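Local coordinates for protein glycosyl hydrolase (Bacteroides ovatus, PDB 3QC2) that is a bacterial glycosyl hydrolase, probably with the five-bladed beta-propeller fold of its clan, in which antiparallel sheets surround a central axis, at residues Lys196-Lys201 and Asn293-Phe298; Val66-Ala71 and Pro124-Thr129; Glu20-Val25 and Asp93-Gln98; Gly172-Leu177 and Trp222-Asn227. All blocks are in the same frame, centred on the assembly; numbering follows the deposited sequence.

Contact 2 is the core contact of the four: all its touching residues are buried, and it joins strands of two different four-stranded sheets. Contacts 1 and 4 are partly buried and reach the same large sheet; they meet where Thr-296 packs on Ile-225. Contact 3 is a surface contact on the opposite side of the chain's centre from contact 4, with centres about 39 Å apart. It still touches contact 2 through Phe-97 on Val-67. No hydrogen bond crosses any of the contacts. Contacts 2 and 4 are held by apolar packing. In contacts 1 and 3 an aspartate in one loop organises the backbone beside the apolar touch.

Contact 1 (Lys196-Lys201 and Asn293-Phe298); sequences KKVNGK and NDPTRF
Val-198 and Pro-295 reach toward each other tip to tip, and this is the tight part of the contact. Both valine methyls meet the same ring atom: CG1 and CG2 of Val-198 each lie 3.7 Å from CG of Pro-295. The first torsion puts CG2 anti to the backbone N and CG1 between that N and the carbonyl carbon (chi1 52°), and the two methyls together face the proline. CG2 of Val-198 also comes within 4.0 Å of CD of Pro-295.

The Asn-199 side is loose and exposed. Its ND2 stands 4.1 Å from the carbonyl O of Asn-293, too far for a hydrogen bond. Each segment is shaped by its own turn. Val-198 to Lys-201 form a type I' turn with Asn-199 and Gly-200 at its corners, as in a tight two-residue beta-hairpin. The 293-298 segment has a type I turn from Asp-294 to Arg-297. Asp-294, which opens that turn, also makes an Asx turn: its OD1 accepts from N of Thr-296 at 3.2 Å and from OG1 of Thr-296 at 2.9 Å. Both donors come from the same face of the carboxylate plane. These bonds hold the bend in which Pro-295 sits.

The hairpin links strands 192-198 and 201-206, and the other loop links strands 283-290 and 298-301 of the same sheet. Phe-203 on strand 201-206 packs against Val-198, Pro-295 and Thr-296, and Tyr-205 OH bonds to Pro-295 O.

Contact 2 (Val66-Ala71 and Pro124-Thr129); sequences VVLYRA and PRIAVT
Leu-68 and Pro-124 mark the closest backbone approach, 7.4 Å between their CA atoms. The 66-71 and 124-128 strands run in roughly opposite directions, but no hydrogen bond joins them. They are not neighbours in one sheet. Strand 64-72 pairs with strands 52-61 and 84-91, while strand 120-128 is the end strand of another four-stranded antiparallel sheet. The contact is therefore one of packing between two sheets, consistent with adjacent blades of a beta-propeller.

Three buried residues carry it. The side chains of Leu-68 and Ile-126 cross at about a right angle. The CD1 methyl of Ile-126 lies 4.0 Å from CD2 of Leu-68 and 4.1 Å from CD1 of Leu-68, near both ends of the leucine fork. Ile-126 reaches this place because its chain is extended beyond CB, with CD1 anti to CA (chi2 179°). The ring of Pro-124 meets backbone instead: its CG is 3.8 Å from the carbonyl O of Leu-68. Met-136 on strand 134-141 touches Leu-68, Pro-124 and Ile-126 alike and closes the apolar cluster. Tyr-88 also packs on Leu-68, and Ala-57 on Ile-126.

Charge gathers at one end. The guanidinium of Arg-70 leads away from the 124-129 segment to the acids Glu-72, Glu-122 and Asp-123. The last two directly precede Pro-124, so the arginine bridges the two sheets. The touch itself is apolar and has no directional bonds. Beside it, the salt bridges of Arg-70 to Glu-122 and Asp-123 give the two sheets a directional link, with a buried arginine matched by acids.

Contact 3 (Glu20-Val25 and Asp93-Gln98); sequences ERPKNV and DGTHFQ
Val-25 and Thr-95 are the centre of this surface contact, where an N-terminal loop lies on an Asx turn between strands 84-91 and 98-99. Their side chains cross at about a right angle. CG1 of Val-25, placed anti to its backbone N (chi1 159°), sits 3.6 Å from CB of Thr-95 and 3.4 Å from the carbonyl O of Thr-95. Beside it, CG of Pro-22 touches the methyl CG2 of Thr-95 at 4.0 Å. On the other flank the CG2 methyl of Val-25 comes obliquely to the His-96 ring, 4.3 Å from its NE2.

The next shell holds these groups in place. On strand 346-352, Val-349 packs against Val-25 and Val-351 against Pro-22. On the turn side, OG of Ser-91 bonds to the backbone of Asp-93, Gly-94 and His-96. The carboxylate of Asp-93 then grips the turn. Its OD1 accepts from N of Thr-95 at 3.0 Å, above the carboxylate plane, and from N of His-96 at 2.9 Å. The imidazole is fixed as well: ND1 of His-96 donates to OD2 of Asp-93 at 2.6 Å, nearly straight (174°) and in the plane of the ring.

Contact 4 (Gly172-Leu177 and Trp222-Asn227); sequences GKFFNL and WTPIVN
Phe-174 makes the apolar packing with Pro-224 and Val-226. Its side chain and that of Pro-224 slide past each other in opposite directions, with CD2 of Phe-174 4.0 Å from CG of Pro-224. Further out, CZ of Phe-174 approaches CG1 of Val-226 at 4.4 Å, a looser touch. Both partners come obliquely to the ring. The first torsion sets CG of Phe-174 anti to its carbonyl carbon (chi1 -63°), which carries the ring across to the other segment. Lys-173 CG lies over one face of the ring, 4.3 Å above its plane.

Strand 222-224 pairs with strand 212-216 of the large mixed sheet, part of what is probably a beta-propeller. The 172-177 loop follows the short helix 169-172 and leads into strand 182-189 of that sheet. Ala-169 and Phe-170 of the helix cover Pro-224 and Val-226.

Backbone bonds shape the loop. It makes two type I turns in succession, from Gly-172 to Phe-175 and from Phe-174 to Leu-177. The first is closed by a weak bond; in the second, N of Leu-177 donates to O of Phe-174 at 3.0 Å.

Polar side-chain links tie the loop to a different sheet. Arg-147 on strand 146-153 bonds to Phe-175 O through NE and to Asn-176 OD1 through NH2.

Contact 1 (Lys196-Lys201 and Asn293-Phe298)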
loop_
_atom_site.group_PDB
_atom_site.type_symbol
_atom_site.label_atom_id
_atom_site.label_comp_id
_atom_site.label_asym_id
_atom_site.label_seq_id
_atom_site.Cartn_x
_atom_site.Cartn_y
_atom_site.Cartn_z
ATOM N N LYS A 196 12.737 -5.342 -9.637
ATOM C CA LYS A 196 13.686 -4.992 -10.670
ATOM C C LYS A 196 14.759 -4.051 -10.178
ATOM O O LYS A 196 14.476 -3.116 -9.416
ATOM C CB LYS A 196 12.954 -4.294 -11.829
ATOM C CG LYS A 196 13.919 -3.781 -12.948
ATOM C CD LYS A 196 13.239 -2.949 -13.989
ATOM C CE LYS A 196 14.251 -2.484 -15.048
ATOM N NZ LYS A 196 14.929 -3.631 -15.738
ATOM N N LYS A 197 15.991 -4.281 -10.641
ATOM C CA LYS A 197 17.111 -3.398 -10.342
ATOM C C LYS A 197 17.270 -2.359 -11.453
ATOM O O LYS A 197 16.992 -2.628 -12.633
ATOM C CB LYS A 197 18.430 -4.163 -10.243
ATOM C CG LYS A 197 18.636 -5.010 -9.006
ATOM C CD LYS A 197 20.098 -5.526 -8.995
ATOM C CE LYS A 197 20.487 -6.175 -7.689
ATOM N NZ LYS A 197 21.947 -6.561 -7.690
ATOM N N VAL A 198 17.729 -1.187 -11.068
ATOM C CA VAL A 198 18.022 -0.114 -12.001
ATOM C C VAL A 198 19.339 0.508 -11.559
ATOM O O VAL A 198 19.552 0.756 -10.355
ATOM C CB VAL A 198 16.891 0.952 -12.054
ATOM C CG1 VAL A 198 16.547 1.433 -10.677
ATOM C CG2 VAL A 198 17.303 2.128 -12.959
ATOM N N ASN A 199 20.241 0.713 -12.522
ATOM C CA ASN A 199 21.559 1.294 -12.252
ATOM C C ASN A 199 22.377 0.470 -11.228
ATOM O O ASN A 199 23.173 1.021 -10.473
ATOM C CB ASN A 199 21.411 2.765 -11.800
ATOM C CG ASN A 199 20.664 3.627 -12.835
ATOM O OD1 ASN A 199 20.708 3.352 -14.053
ATOM N ND2 ASN A 199 19.982 4.677 -12.355
ATOM N N GLY A 200 22.149 -0.852 -11.213
ATOM C CA GLY A 200 22.883 -1.769 -10.335
ATOM C C GLY A 200 22.332 -2.000 -8.929
ATOM O O GLY A 200 22.808 -2.899 -8.226
ATOM N N LYS A 201 21.339 -1.205 -8.511
ATOM C CA LYS A 201 20.754 -1.332 -7.167
ATOM C C LYS A 201 19.243 -1.518 -7.192
ATOM O O LYS A 201 18.587 -1.244 -8.190
ATOM C CB LYS A 201 21.064 -0.075 -6.332
ATOM C CG LYS A 201 22.526 0.148 -6.009
ATOM C CD LYS A 201 22.715 1.459 -5.227
ATOM C CE LYS A 201 24.202 1.741 -4.915
ATOM N NZ LYS A 201 24.824 0.650 -4.073
ATOM N N ASN A 293 14.895 5.399 -17.613
ATOM C CA ASN A 293 16.358 5.471 -17.449
ATOM C C ASN A 293 16.814 6.145 -16.139
ATOM O O ASN A 293 17.925 5.889 -15.668
ATOM C CB ASN A 293 16.996 6.166 -18.661
ATOM C CG ASN A 293 16.829 5.356 -19.967
ATOM O OD1 ASN A 293 16.340 4.217 -19.961
ATOM N ND2 ASN A 293 17.249 5.951 -21.085
ATOM N N ASP A 294 15.961 7.015 -15.568
ATOM C CA ASP A 294 16.261 7.686 -14.270
ATOM C C ASP A 294 14.972 7.701 -13.420
ATOM O O ASP A 294 14.134 8.580 -13.588
ATOM C CB ASP A 294 16.799 9.105 -14.490
ATOM C CG ASP A 294 17.217 9.795 -13.172
ATOM O OD1 ASP A 294 16.935 9.249 -12.070
ATOM O OD2 ASP A 294 17.823 10.882 -13.244
ATOM N N PRO A 295 14.827 6.728 -12.489
ATOM C CA PRO A 295 13.582 6.596 -11.694
ATOM C C PRO A 295 13.231 7.772 -10.781
ATOM O O PRO A 295 12.084 7.864 -10.341
ATOM C CB PRO A 295 13.830 5.324 -10.853
ATOM C CG PRO A 295 15.018 4.681 -11.437
ATOM C CD PRO A 295 15.836 5.749 -12.057
ATOM N N THR A 296 14.198 8.645 -10.474
ATOM C CA THR A 296 13.917 9.835 -9.640
ATOM C C THR A 296 13.476 11.038 -10.490
ATOM O O THR A 296 13.113 12.075 -9.944
ATOM C CB THR A 296 15.140 10.261 -8.780
ATOM O OG1 THR A 296 16.197 10.704 -9.625
ATOM C CG2 THR A 296 15.620 9.103 -7.915
ATOM N N ARG A 297 13.499 10.882 -11.824
ATOM C CA ARG A 297 13.117 11.960 -12.761
ATOM C C ARG A 297 11.601 11.950 -13.038
ATOM O O ARG A 297 11.114 11.132 -13.829
ATOM C CB ARG A 297 13.901 11.805 -14.076
ATOM C CG ARG A 297 13.684 12.906 -15.122
ATOM C CD ARG A 297 14.513 12.603 -16.381
ATOM N NE ARG A 297 14.455 13.664 -17.380
ATOM C CZ ARG A 297 13.568 13.720 -18.371
ATOM N NH1 ARG A 297 12.639 12.774 -18.499
ATOM N NH2 ARG A 297 13.605 14.735 -19.235
ATOM N N PHE A 298 10.870 12.867 -12.386
ATOM C CA PHE A 298 9.416 13.005 -12.542
ATOM C C PHE A 298 9.038 13.481 -13.936
ATOM O O PHE A 298 9.658 14.387 -14.467
ATOM C CB PHE A 298 8.897 14.002 -11.486
ATOM C CG PHE A 298 7.426 14.341 -11.607
ATOM C CD1 PHE A 298 6.465 13.560 -10.986
ATOM C CD2 PHE A 298 7.014 15.488 -12.299
ATOM C CE1 PHE A 298 5.124 13.881 -11.082
ATOM C CE2 PHE A 298 5.670 15.820 -12.398
ATOM C CZ PHE A 298 4.724 15.024 -11.797
#

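Contact 2 (Val66-Ala71 and Pro124-Thr129)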
loop_
_atom_site.group_PDB
_atom_site.type_symbol
_atom_site.label_atom_id
_atom_site.label_comp_id
_atom_site.label_asym_id
_atom_site.label_seq_id
_atom_site.Cartn_x
_atom_site.Cartn_y
_atom_site.Cartn_z
ATOM N N VAL A 66 -2.427 -14.107 -3.089
ATOM C CA VAL A 66 -2.403 -14.059 -1.622
ATOM C C VAL A 66 -2.485 -12.607 -1.168
ATOM O O VAL A 66 -1.800 -11.733 -1.708
ATOM C CB VAL A 66 -1.128 -14.699 -1.039
ATOM C CG1 VAL A 66 -0.994 -14.393 0.446
ATOM C CG2 VAL A 66 -1.123 -16.209 -1.277
ATOM N N VAL A 67 -3.338 -12.355 -0.191
ATOM C CA VAL A 67 -3.492 -11.047 0.372
ATOM C C VAL A 67 -3.185 -11.077 1.862
ATOM O O VAL A 67 -3.607 -11.985 2.563
ATOM C CB VAL A 67 -4.948 -10.499 0.166
ATOM C CG1 VAL A 67 -5.271 -9.397 1.170
ATOM C CG2 VAL A 67 -5.153 -10.015 -1.283
ATOM N N LEU A 68 -2.394 -10.107 2.315
ATOM C CA LEU A 68 -2.163 -9.893 3.736
ATOM C C LEU A 68 -2.873 -8.598 4.065
ATOM O O LEU A 68 -2.534 -7.543 3.520
ATOM C CB LEU A 68 -0.688 -9.814 4.109
ATOM C CG LEU A 68 -0.019 -11.167 4.395
ATOM C CD1 LEU A 68 0.088 -11.976 3.161
ATOM C CD2 LEU A 68 1.349 -10.931 5.005
ATOM N N TYR A 69 -3.866 -8.680 4.948
ATOM C CA TYR A 69 -4.673 -7.522 5.297
ATOM C C TYR A 69 -4.422 -7.023 6.709
ATOM O O TYR A 69 -4.224 -7.815 7.633
ATOM C CB TYR A 69 -6.171 -7.837 5.108
ATOM C CG TYR A 69 -6.691 -9.064 5.880
ATOM C CD1 TYR A 69 -6.629 -10.339 5.323
ATOM C CD2 TYR A 69 -7.257 -8.930 7.143
ATOM C CE1 TYR A 69 -7.118 -11.472 6.023
ATOM C CE2 TYR A 69 -7.742 -10.044 7.850
ATOM C CZ TYR A 69 -7.672 -11.311 7.276
ATOM O OH TYR A 69 -8.147 -12.398 7.953
ATOM N N ARG A 70 -4.415 -5.692 6.858
ATOM C CA ARG A 70 -4.276 -5.057 8.151
ATOM C C ARG A 70 -5.561 -5.286 8.922
ATOM O O ARG A 70 -6.622 -4.899 8.468
ATOM C CB ARG A 70 -4.038 -3.553 7.989
ATOM C CG ARG A 70 -4.065 -2.762 9.291
ATOM C CD ARG A 70 -3.793 -1.285 9.051
ATOM N NE ARG A 70 -3.936 -0.501 10.273
ATOM C CZ ARG A 70 -3.758 0.823 10.358
ATOM N NH1 ARG A 70 -3.412 1.545 9.281
ATOM N NH2 ARG A 70 -3.922 1.437 11.536
ATOM N N ALA A 71 -5.456 -5.912 10.090
ATOM C CA ALA A 71 -6.614 -6.201 10.931
ATOM C C ALA A 71 -6.447 -5.570 12.303
ATOM O O ALA A 71 -5.346 -5.579 12.871
ATOM C CB ALA A 71 -6.789 -7.682 11.066
ATOM N N PRO A 124 0.914 -3.064 4.882
ATOM C CA PRO A 124 1.935 -3.779 4.180
ATOM C C PRO A 124 1.888 -3.614 2.653
ATOM O O PRO A 124 0.818 -3.397 2.060
ATOM C CB PRO A 124 1.636 -5.248 4.543
ATOM C CG PRO A 124 0.226 -5.284 4.780
ATOM C CD PRO A 124 -0.111 -3.966 5.419
ATOM N N ARG A 125 3.058 -3.715 2.058
ATOM C CA ARG A 125 3.245 -3.716 0.625
ATOM C C ARG A 125 4.245 -4.842 0.383
ATOM O O ARG A 125 5.286 -4.900 1.047
ATOM C CB ARG A 125 3.781 -2.378 0.140
ATOM C CG ARG A 125 2.742 -1.266 0.198
ATOM C CD ARG A 125 3.376 0.085 0.146
ATOM N NE ARG A 125 2.392 1.163 0.180
ATOM C CZ ARG A 125 1.752 1.585 1.268
ATOM N NH1 ARG A 125 1.950 1.006 2.454
ATOM N NH2 ARG A 125 0.884 2.588 1.167
ATOM N N ILE A 126 3.909 -5.753 -0.533
ATOM C CA ILE A 126 4.745 -6.904 -0.815
ATOM C C ILE A 126 5.154 -6.993 -2.283
ATOM O O ILE A 126 4.328 -6.842 -3.179
ATOM C CB ILE A 126 4.021 -8.233 -0.418
ATOM C CG1 ILE A 126 3.756 -8.271 1.108
ATOM C CG2 ILE A 126 4.850 -9.461 -0.850
ATOM C CD1 ILE A 126 3.019 -9.555 1.590
ATOM N N ALA A 127 6.445 -7.222 -2.504
ATOM C CA ALA A 127 7.003 -7.429 -3.818
ATOM C C ALA A 127 7.836 -8.706 -3.712
ATOM O O ALA A 127 8.264 -9.083 -2.608
ATOM C CB ALA A 127 7.854 -6.255 -4.232
ATOM N N VAL A 128 8.047 -9.383 -4.837
ATOM C CA VAL A 128 8.804 -10.642 -4.844
ATOM C C VAL A 128 9.976 -10.585 -5.802
ATOM O O VAL A 128 9.870 -10.029 -6.878
ATOM C CB VAL A 128 7.897 -11.857 -5.234
ATOM C CG1 VAL A 128 7.344 -11.701 -6.646
ATOM C CG2 VAL A 128 8.683 -13.204 -5.085
ATOM N N THR A 129 11.100 -11.176 -5.394
ATOM C CA THR A 129 12.289 -11.225 -6.233
ATOM C C THR A 129 12.127 -12.297 -7.298
ATOM O O THR A 129 11.174 -13.075 -7.271
ATOM C CB THR A 129 13.586 -11.564 -5.414
ATOM O OG1 THR A 129 13.495 -12.897 -4.861
ATOM C CG2 THR A 129 13.809 -10.555 -4.308
#

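Contact 3 (Glu20-Val25 and Asp93-Gln98)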
loop_
_atom_site.group_PDB
_atom_site.type_symbol
_atom_site.label_atom_id
_atom_site.label_comp_id
_atom_site.label_asym_id
_atom_site.label_seq_id
_atom_site.Cartn_x
_atom_site.Cartn_y
_atom_site.Cartn_z
ATOM N N GLU A 20 -12.374 -1.852 -12.951
ATOM C CA GLU A 20 -13.788 -2.030 -12.767
ATOM C C GLU A 20 -14.083 -2.966 -11.594
ATOM O O GLU A 20 -13.487 -4.025 -11.472
ATOM C CB GLU A 20 -14.406 -2.560 -14.070
ATOM C CG GLU A 20 -15.916 -2.570 -14.074
ATOM C CD GLU A 20 -16.509 -2.904 -15.451
ATOM O OE1 GLU A 20 -15.779 -3.498 -16.312
ATOM O OE2 GLU A 20 -17.714 -2.573 -15.665
ATOM N N ARG A 21 -15.007 -2.547 -10.739
ATOM C CA ARG A 21 -15.418 -3.322 -9.577
ATOM C C ARG A 21 -16.393 -4.430 -10.046
ATOM O O ARG A 21 -17.457 -4.123 -10.567
ATOM C CB ARG A 21 -16.117 -2.410 -8.550
ATOM C CG ARG A 21 -15.264 -1.211 -8.071
ATOM C CD ARG A 21 -16.112 -0.213 -7.340
ATOM N NE ARG A 21 -15.365 0.992 -6.923
ATOM C CZ ARG A 21 -15.089 2.039 -7.716
ATOM N NH1 ARG A 21 -15.461 2.044 -8.997
ATOM N NH2 ARG A 21 -14.418 3.081 -7.229
ATOM N N PRO A 22 -16.020 -5.724 -9.870
ATOM C CA PRO A 22 -16.938 -6.789 -10.317
ATOM C C PRO A 22 -18.231 -6.809 -9.495
ATOM O O PRO A 22 -18.194 -6.550 -8.285
ATOM C CB PRO A 22 -16.135 -8.078 -10.093
ATOM C CG PRO A 22 -14.722 -7.631 -9.723
ATOM C CD PRO A 22 -14.836 -6.268 -9.180
ATOM N N LYS A 23 -19.360 -7.101 -10.152
ATOM C CA LYS A 23 -20.671 -7.154 -9.479
ATOM C C LYS A 23 -20.746 -8.202 -8.346
ATOM O O LYS A 23 -20.252 -9.308 -8.484
ATOM C CB LYS A 23 -21.815 -7.419 -10.502
ATOM C CG LYS A 23 -22.491 -6.133 -11.131
ATOM C CD LYS A 23 -21.518 -5.198 -11.838
ATOM C CE LYS A 23 -22.265 -4.017 -12.526
ATOM N N ASN A 24 -21.364 -7.798 -7.227
ATOM C CA ASN A 24 -21.623 -8.671 -6.049
ATOM C C ASN A 24 -20.414 -9.368 -5.383
ATOM O O ASN A 24 -20.568 -10.385 -4.717
ATOM C CB ASN A 24 -22.691 -9.708 -6.424
ATOM C CG ASN A 24 -24.018 -9.058 -6.842
ATOM O OD1 ASN A 24 -24.359 -7.943 -6.391
ATOM N ND2 ASN A 24 -24.778 -9.756 -7.688
ATOM N N VAL A 25 -19.239 -8.801 -5.546
ATOM C CA VAL A 25 -18.018 -9.351 -4.974
ATOM C C VAL A 25 -17.522 -8.543 -3.762
ATOM O O VAL A 25 -17.000 -9.114 -2.792
ATOM C CB VAL A 25 -16.908 -9.412 -6.066
ATOM C CG1 VAL A 25 -15.527 -9.476 -5.455
ATOM C CG2 VAL A 25 -17.168 -10.581 -7.004
ATOM N N ASP A 93 -9.291 -16.873 -7.902
ATOM C CA ASP A 93 -9.890 -16.024 -8.954
ATOM C C ASP A 93 -9.702 -14.505 -8.747
ATOM O O ASP A 93 -10.153 -13.710 -9.576
ATOM C CB ASP A 93 -11.387 -16.350 -9.074
ATOM C CG ASP A 93 -12.171 -16.080 -7.763
ATOM O OD1 ASP A 93 -11.578 -15.548 -6.792
ATOM O OD2 ASP A 93 -13.376 -16.395 -7.725
ATOM N N GLY A 94 -9.051 -14.114 -7.642
ATOM C CA GLY A 94 -8.811 -12.691 -7.327
ATOM C C GLY A 94 -9.982 -11.923 -6.692
ATOM O O GLY A 94 -9.818 -10.755 -6.304
ATOM N N THR A 95 -11.147 -12.570 -6.577
ATOM C CA THR A 95 -12.360 -11.933 -6.039
ATOM C C THR A 95 -12.967 -12.637 -4.799
ATOM O O THR A 95 -13.682 -12.007 -4.028
ATOM C CB THR A 95 -13.438 -11.840 -7.126
ATOM O OG1 THR A 95 -13.724 -13.152 -7.636
ATOM C CG2 THR A 95 -12.963 -10.947 -8.268
ATOM N N HIS A 96 -12.695 -13.931 -4.637
ATOM C CA HIS A 96 -13.185 -14.693 -3.492
ATOM C C HIS A 96 -11.985 -15.217 -2.710
ATOM O O HIS A 96 -11.154 -15.967 -3.252
ATOM C CB HIS A 96 -14.067 -15.836 -3.950
ATOM C CG HIS A 96 -15.232 -15.396 -4.775
ATOM N ND1 HIS A 96 -15.232 -15.450 -6.148
ATOM C CD2 HIS A 96 -16.424 -14.865 -4.420
ATOM C CE1 HIS A 96 -16.382 -14.990 -6.604
ATOM N NE2 HIS A 96 -17.123 -14.629 -5.574
ATOM N N PHE A 97 -11.900 -14.832 -1.434
ATOM C CA PHE A 97 -10.761 -15.193 -0.590
ATOM C C PHE A 97 -11.073 -16.172 0.527
ATOM O O PHE A 97 -12.193 -16.212 1.055
ATOM C CB PHE A 97 -10.131 -13.920 -0.019
ATOM C CG PHE A 97 -9.382 -13.137 -1.030
ATOM C CD1 PHE A 97 -10.060 -12.324 -1.946
ATOM C CD2 PHE A 97 -8.003 -13.227 -1.107
ATOM C CE1 PHE A 97 -9.367 -11.605 -2.904
ATOM C CE2 PHE A 97 -7.300 -12.513 -2.061
ATOM C CZ PHE A 97 -7.984 -11.692 -2.963
ATOM N N GLN A 98 -10.045 -16.966 0.867
ATOM C CA GLN A 98 -10.097 -17.984 1.911
ATOM C C GLN A 98 -9.112 -17.560 3.015
ATOM O O GLN A 98 -7.892 -17.674 2.862
ATOM C CB GLN A 98 -9.719 -19.332 1.322
ATOM C CG GLN A 98 -10.600 -19.737 0.118
ATOM C CD GLN A 98 -10.207 -21.059 -0.501
ATOM O OE1 GLN A 98 -10.238 -22.099 0.149
ATOM N NE2 GLN A 98 -9.876 -21.030 -1.788
#

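Contact 4 (Gly172-Leu177 and Trp222-Asn227)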
loop_
_atom_site.group_PDB
_atom_site.type_symbol
_atom_site.label_atom_id
_atom_site.label_comp_id
_atom_site.label_asym_id
_atom_site.label_seq_id
_atom_site.Cartn_x
_atom_site.Cartn_y
_atom_site.Cartn_z
ATOM N N GLY A 172 23.159 5.693 11.070
ATOM C CA GLY A 172 21.940 5.753 11.881
ATOM C C GLY A 172 21.289 7.112 11.942
ATOM O O GLY A 172 20.481 7.374 12.836
ATOM N N LYS A 173 21.623 7.976 10.980
ATOM C CA LYS A 173 21.062 9.339 10.920
ATOM C C LYS A 173 19.521 9.358 10.859
ATOM O O LYS A 173 18.891 10.204 11.482
ATOM C CB LYS A 173 21.636 10.096 9.712
ATOM C CG LYS A 173 21.146 11.542 9.572
ATOM N N PHE A 174 18.930 8.417 10.124
ATOM C CA PHE A 174 17.469 8.375 9.962
ATOM C C PHE A 174 16.754 7.285 10.772
ATOM O O PHE A 174 15.607 6.963 10.479
ATOM C CB PHE A 174 17.113 8.210 8.476
ATOM C CG PHE A 174 17.546 9.354 7.622
ATOM C CD1 PHE A 174 16.802 10.534 7.595
ATOM C CD2 PHE A 174 18.680 9.256 6.818
ATOM C CE1 PHE A 174 17.194 11.611 6.794
ATOM C CE2 PHE A 174 19.076 10.324 6.012
ATOM C CZ PHE A 174 18.331 11.508 6.003
ATOM N N PHE A 175 17.406 6.736 11.796
ATOM C CA PHE A 175 16.778 5.679 12.611
ATOM C C PHE A 175 15.452 6.167 13.239
ATOM O O PHE A 175 14.469 5.423 13.270
ATOM C CB PHE A 175 17.728 5.167 13.707
ATOM C CG PHE A 175 17.212 3.944 14.431
ATOM C CD1 PHE A 175 16.403 4.070 15.553
ATOM C CD2 PHE A 175 17.527 2.669 13.977
ATOM C CE1 PHE A 175 15.915 2.933 16.217
ATOM C CE2 PHE A 175 17.046 1.526 14.637
ATOM C CZ PHE A 175 16.241 1.665 15.755
ATOM N N ASN A 176 15.446 7.414 13.727
ATOM C CA ASN A 176 14.249 8.019 14.352
ATOM C C ASN A 176 13.323 8.732 13.360
ATOM O O ASN A 176 12.375 9.403 13.766
ATOM C CB ASN A 176 14.673 8.998 15.463
ATOM C CG ASN A 176 15.386 8.299 16.624
ATOM O OD1 ASN A 176 15.128 7.127 16.914
ATOM N ND2 ASN A 176 16.270 9.023 17.297
ATOM N N LEU A 177 13.582 8.577 12.066
ATOM C CA LEU A 177 12.757 9.220 11.047
ATOM C C LEU A 177 11.346 8.625 11.014
ATOM O O LEU A 177 11.179 7.413 10.860
ATOM C CB LEU A 177 13.398 9.072 9.660
ATOM C CG LEU A 177 12.628 9.685 8.489
ATOM C CD1 LEU A 177 12.569 11.218 8.606
ATOM C CD2 LEU A 177 13.249 9.261 7.172
ATOM N N TRP A 222 18.156 -0.035 3.469
ATOM C CA TRP A 222 17.871 0.989 2.460
ATOM C C TRP A 222 18.525 2.305 2.790
ATOM O O TRP A 222 18.657 2.672 3.958
ATOM C CB TRP A 222 16.358 1.172 2.303
ATOM C CG TRP A 222 15.708 -0.001 1.697
ATOM C CD1 TRP A 222 15.312 -1.145 2.338
ATOM C CD2 TRP A 222 15.379 -0.177 0.322
ATOM N NE1 TRP A 222 14.758 -2.024 1.443
ATOM C CE2 TRP A 222 14.781 -1.460 0.196
ATOM C CE3 TRP A 222 15.537 0.614 -0.825
ATOM C CZ2 TRP A 222 14.328 -1.971 -1.045
ATOM C CZ3 TRP A 222 15.081 0.105 -2.073
ATOM C CH2 TRP A 222 14.487 -1.174 -2.160
ATOM N N THR A 223 18.929 3.013 1.743
ATOM C CA THR A 223 19.580 4.310 1.864
ATOM C C THR A 223 18.725 5.355 1.124
ATOM O O THR A 223 18.576 5.278 -0.094
ATOM C CB THR A 223 20.998 4.275 1.248
ATOM O OG1 THR A 223 21.757 3.218 1.847
ATOM C CG2 THR A 223 21.719 5.606 1.456
ATOM N N PRO A 224 18.152 6.331 1.865
ATOM C CA PRO A 224 17.324 7.346 1.194
ATOM C C PRO A 224 18.129 8.207 0.239
ATOM O O PRO A 224 19.316 8.445 0.471
ATOM C CB PRO A 224 16.796 8.217 2.362
ATOM C CG PRO A 224 17.115 7.491 3.592
ATOM C CD PRO A 224 18.271 6.590 3.309
ATOM N N ILE A 225 17.491 8.651 -0.842
ATOM C CA ILE A 225 18.136 9.530 -1.811
ATOM C C ILE A 225 18.123 10.895 -1.191
ATOM O O ILE A 225 17.074 11.388 -0.766
ATOM C CB ILE A 225 17.426 9.493 -3.169
ATOM C CG1 ILE A 225 17.613 8.095 -3.783
ATOM C CG2 ILE A 225 17.988 10.563 -4.112
ATOM C CD1 ILE A 225 16.988 7.919 -5.128
ATOM N N VAL A 226 19.289 11.506 -1.111
ATOM C CA VAL A 226 19.420 12.777 -0.432
ATOM C C VAL A 226 20.021 13.873 -1.298
ATOM O O VAL A 226 20.652 13.610 -2.310
ATOM C CB VAL A 226 20.274 12.611 0.878
ATOM C CG1 VAL A 226 19.597 11.635 1.826
ATOM C CG2 VAL A 226 21.689 12.138 0.551
ATOM N N ASN A 227 19.795 15.108 -0.869
ATOM C CA ASN A 227 20.307 16.290 -1.533
ATOM C C ASN A 227 21.774 16.525 -1.171
ATOM O O ASN A 227 22.355 15.780 -0.367
ATOM C CB ASN A 227 19.474 17.514 -1.118
ATOM C CG ASN A 227 18.051 17.479 -1.669
ATOM O OD1 ASN A 227 17.846 17.299 -2.862
ATOM N ND2 ASN A 227 17.072 17.684 -0.799
#